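Local coordinates for protein AfJAMM (PDB 1R5X) that probably acts as a zinc-dependent metallopeptidase of the JAMM (MPN) family, whose relatives occur in the proteasome and signalosome, at residues G76-H81 / Y102-C107. Numbering follows the deposited sequence.
Sequences GTVHSH and YHIIVC. With ZN (zinc ion), chain C.
T77 meets H103 through side chains as well as backbone: OG1 lies at the edge of the imidazole, in the ring plane, 3.0 Å from ND1, a hydrogen bond. OG1 is set there by its position between backbone N and carbonyl carbon (chi1 71°), and a water bridges it to ND1 of H79 and the carbonyl O of I104. The strands run parallel, their axes 26° apart, and the main chain alternates partners: I104 N reaches T77 O at 2.8 Å, H79 N returns to I104 O, and V106 N binds H79 O.

On the face carrying H79 and H81, both NE2 atoms hold the zinc at 2.0 Å; D92 also binds it. I105 packs against both ligands: CG1 comes to 3.9 Å from CE1 of H79, while CG2 sits over one face of the H81 ring, 4.1 Å from its centroid and 27° off the normal, a CH-pi contact. ND1 of H81 hydrogen-bonds to S85 O, which together with the zinc bond limits rotation of the ring. An alanine in place of H103 would probably leave T77 OG1 without its ND1 partner and freer to turn, and F96 without the ring it stacks on.

The other face is apolar and equally buried, V78 CG2 touching I104 CG2 at 3.9 Å beneath helix 17-30. The looser, more open part is the strand start, where the ring of Y102, a partly exposed residue, extends clear of 76-81. Helix 17-30 covers V78, S80 and V106, helix 90-95 makes the beta-alpha-beta crossover and supplies D92, and strands 36-40 and 115-118 flank the pair within the JAB-family sheet.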
ATOM      1  N   GLY A  76      -4.724  -6.757   1.851  1.00 31.40           N
ATOM      2  CA  GLY A  76      -5.122  -5.371   1.731  1.00 27.46           C
ATOM      3  C   GLY A  76      -4.886  -4.774   0.352  1.00 27.58           C
ATOM      4  O   GLY A  76      -4.807  -5.487  -0.661  1.00 24.35           O
ATOM      5  N   THR A  77      -4.775  -3.451   0.313  1.00 23.93           N
ATOM      6  CA  THR A  77      -4.573  -2.748  -0.937  1.00 23.53           C
ATOM      7  C   THR A  77      -3.451  -1.744  -0.863  1.00 22.95           C
ATOM      8  O   THR A  77      -2.953  -1.408   0.204  1.00 23.13           O
ATOM      9  CB  THR A  77      -5.829  -1.965  -1.357  1.00 25.91           C
ATOM     10  OG1 THR A  77      -6.003  -0.835  -0.486  1.00 28.78           O
ATOM     11  CG2 THR A  77      -7.060  -2.848  -1.278  1.00 29.77           C
ATOM     12  N   VAL A  78      -3.067  -1.270  -2.034  1.00 23.62           N
ATOM     13  CA  VAL A  78      -2.038  -0.277  -2.168  1.00 23.71           C
ATOM     14  C   VAL A  78      -2.415   0.587  -3.367  1.00 25.56           C
ATOM     15  O   VAL A  78      -2.921   0.096  -4.378  1.00 25.88           O
ATOM     16  CB  VAL A  78      -0.660  -0.919  -2.422  1.00 23.36           C
ATOM     17  CG1 VAL A  78      -0.675  -1.702  -3.736  1.00 24.41           C
ATOM     18  CG2 VAL A  78       0.398   0.147  -2.465  1.00 21.81           C
ATOM     19  N   HIS A  79      -2.208   1.888  -3.237  1.00 27.41           N
ATOM     20  CA  HIS A  79      -2.470   2.776  -4.352  1.00 29.36           C
ATOM     21  C   HIS A  79      -1.694   4.054  -4.128  1.00 28.24           C
ATOM     22  O   HIS A  79      -1.279   4.345  -3.013  1.00 26.50           O
ATOM     23  CB  HIS A  79      -3.974   3.010  -4.554  1.00 33.90           C
ATOM     24  CG  HIS A  79      -4.543   4.121  -3.742  1.00 37.71           C
ATOM     25  ND1 HIS A  79      -4.535   4.132  -2.365  1.00 39.60           N
ATOM     26  CD2 HIS A  79      -5.160   5.260  -4.126  1.00 39.55           C
ATOM     27  CE1 HIS A  79      -5.122   5.233  -1.935  1.00 41.43           C
ATOM     28  NE2 HIS A  79      -5.511   5.934  -2.985  1.00 41.96           N
ATOM     29  N   SER A  80      -1.468   4.805  -5.194  1.00 26.45           N
ATOM     30  CA  SER A  80      -0.678   6.019  -5.080  1.00 28.33           C
ATOM     31  C   SER A  80      -1.399   7.317  -5.376  1.00 27.92           C
ATOM     32  O   SER A  80      -2.515   7.330  -5.887  1.00 25.76           O
ATOM     33  CB  SER A  80       0.566   5.885  -5.962  1.00 26.50           C
ATOM     34  OG  SER A  80       0.197   5.619  -7.304  1.00 31.23           O
ATOM     35  N   HIS A  81      -0.714   8.401  -5.031  1.00 28.68           N
ATOM     36  CA  HIS A  81      -1.187   9.769  -5.214  1.00 27.70           C
ATOM     37  C   HIS A  81      -0.067  10.549  -5.886  1.00 28.58           C
ATOM     38  O   HIS A  81       1.072  10.534  -5.415  1.00 28.21           O
ATOM     39  CB  HIS A  81      -1.465  10.410  -3.864  1.00 26.54           C
ATOM     40  CG  HIS A  81      -2.676   9.873  -3.170  1.00 27.97           C
ATOM     41  ND1 HIS A  81      -2.953  10.148  -1.846  1.00 27.48           N
ATOM     42  CD2 HIS A  81      -3.696   9.104  -3.616  1.00 27.59           C
ATOM     43  CE1 HIS A  81      -4.091   9.570  -1.509  1.00 28.31           C
ATOM     44  NE2 HIS A  81      -4.561   8.929  -2.564  1.00 28.10           N
ATOM     45  N   TYR A 102      -4.871  -4.179   5.722  1.00 23.62           N
ATOM     46  CA  TYR A 102      -3.770  -3.242   5.522  1.00 24.21           C
ATOM     47  C   TYR A 102      -3.921  -2.483   4.213  1.00 23.41           C
ATOM     48  O   TYR A 102      -4.092  -3.080   3.152  1.00 24.90           O
ATOM     49  CB  TYR A 102      -2.430  -3.986   5.523  1.00 26.45           C
ATOM     50  CG  TYR A 102      -2.190  -4.832   6.755  1.00 29.25           C
ATOM     51  CD1 TYR A 102      -2.813  -6.069   6.907  1.00 29.19           C
ATOM     52  CD2 TYR A 102      -1.360  -4.379   7.784  1.00 28.92           C
ATOM     53  CE1 TYR A 102      -2.615  -6.842   8.068  1.00 30.55           C
ATOM     54  CE2 TYR A 102      -1.160  -5.136   8.936  1.00 31.53           C
ATOM     55  CZ  TYR A 102      -1.793  -6.361   9.070  1.00 30.25           C
ATOM     56  OH  TYR A 102      -1.615  -7.083  10.218  1.00 34.21           O
ATOM     57  N   HIS A 103      -3.825  -1.165   4.292  1.00 22.49           N
ATOM     58  CA  HIS A 103      -3.979  -0.321   3.116  1.00 21.45           C
ATOM     59  C   HIS A 103      -2.849   0.671   3.056  1.00 21.12           C
ATOM     60  O   HIS A 103      -2.715   1.544   3.913  1.00 19.53           O
ATOM     61  CB  HIS A 103      -5.328   0.378   3.184  1.00 20.84           C
ATOM     62  CG  HIS A 103      -6.465  -0.579   3.347  1.00 24.81           C
ATOM     63  ND1 HIS A 103      -7.036  -1.245   2.283  1.00 24.47           N
ATOM     64  CD2 HIS A 103      -7.079  -1.048   4.459  1.00 23.92           C
ATOM     65  CE1 HIS A 103      -7.955  -2.080   2.733  1.00 25.96           C
ATOM     66  NE2 HIS A 103      -7.999  -1.981   4.050  1.00 25.37           N
ATOM     67  N   ILE A 104      -2.020   0.511   2.033  1.00 18.71           N
ATOM     68  CA  ILE A 104      -0.875   1.376   1.869  1.00 19.53           C
ATOM     69  C   ILE A 104      -1.138   2.497   0.884  1.00 19.05           C
ATOM     70  O   ILE A 104      -1.814   2.312  -0.135  1.00 18.31           O
ATOM     71  CB  ILE A 104       0.354   0.573   1.398  1.00 18.99           C
ATOM     72  CG1 ILE A 104       0.809  -0.369   2.516  1.00 17.94           C
ATOM     73  CG2 ILE A 104       1.492   1.526   0.978  1.00 16.73           C
ATOM     74  CD1 ILE A 104       1.887  -1.405   2.080  1.00 10.88           C
ATOM     75  N   ILE A 105      -0.607   3.665   1.216  1.00 19.03           N
ATOM     76  CA  ILE A 105      -0.725   4.829   0.361  1.00 20.92           C
ATOM     77  C   ILE A 105       0.689   5.307   0.082  1.00 18.04           C
ATOM     78  O   ILE A 105       1.478   5.524   1.004  1.00 19.04           O
ATOM     79  CB  ILE A 105      -1.550   5.962   1.036  1.00 23.78           C
ATOM     80  CG1 ILE A 105      -2.987   5.476   1.269  1.00 26.28           C
ATOM     81  CG2 ILE A 105      -1.561   7.205   0.153  1.00 23.20           C
ATOM     82  CD1 ILE A 105      -3.978   6.579   1.617  1.00 30.64           C
ATOM     83  N   VAL A 106       1.016   5.438  -1.196  1.00 18.97           N
ATOM     84  CA  VAL A 106       2.334   5.898  -1.613  1.00 20.63           C
ATOM     85  C   VAL A 106       2.119   7.217  -2.348  1.00 22.57           C
ATOM     86  O   VAL A 106       1.199   7.348  -3.153  1.00 21.03           O
ATOM     87  CB  VAL A 106       3.013   4.860  -2.550  1.00 24.14           C
ATOM     88  CG1 VAL A 106       4.392   5.351  -2.975  1.00 24.36           C
ATOM     89  CG2 VAL A 106       3.147   3.503  -1.825  1.00 22.07           C
ATOM     90  N   CYS A 107       2.957   8.205  -2.066  1.00 25.29           N
ATOM     91  CA  CYS A 107       2.794   9.498  -2.712  1.00 26.72           C
ATOM     92  C   CYS A 107       4.100  10.041  -3.262  1.00 24.86           C
ATOM     93  O   CYS A 107       5.180   9.572  -2.914  1.00 24.42           O
ATOM     94  CB  CYS A 107       2.189  10.496  -1.726  1.00 29.05           C
ATOM     95  SG  CYS A 107       3.203  10.755  -0.261  1.00 36.19           S
TER
HETATM   96 ZN    ZN C 122      -6.175   7.793  -2.469  1.00 55.82          ZN
HETATM   97  O   HOH W   1      -4.515   1.559  -0.471  1.00 22.57           O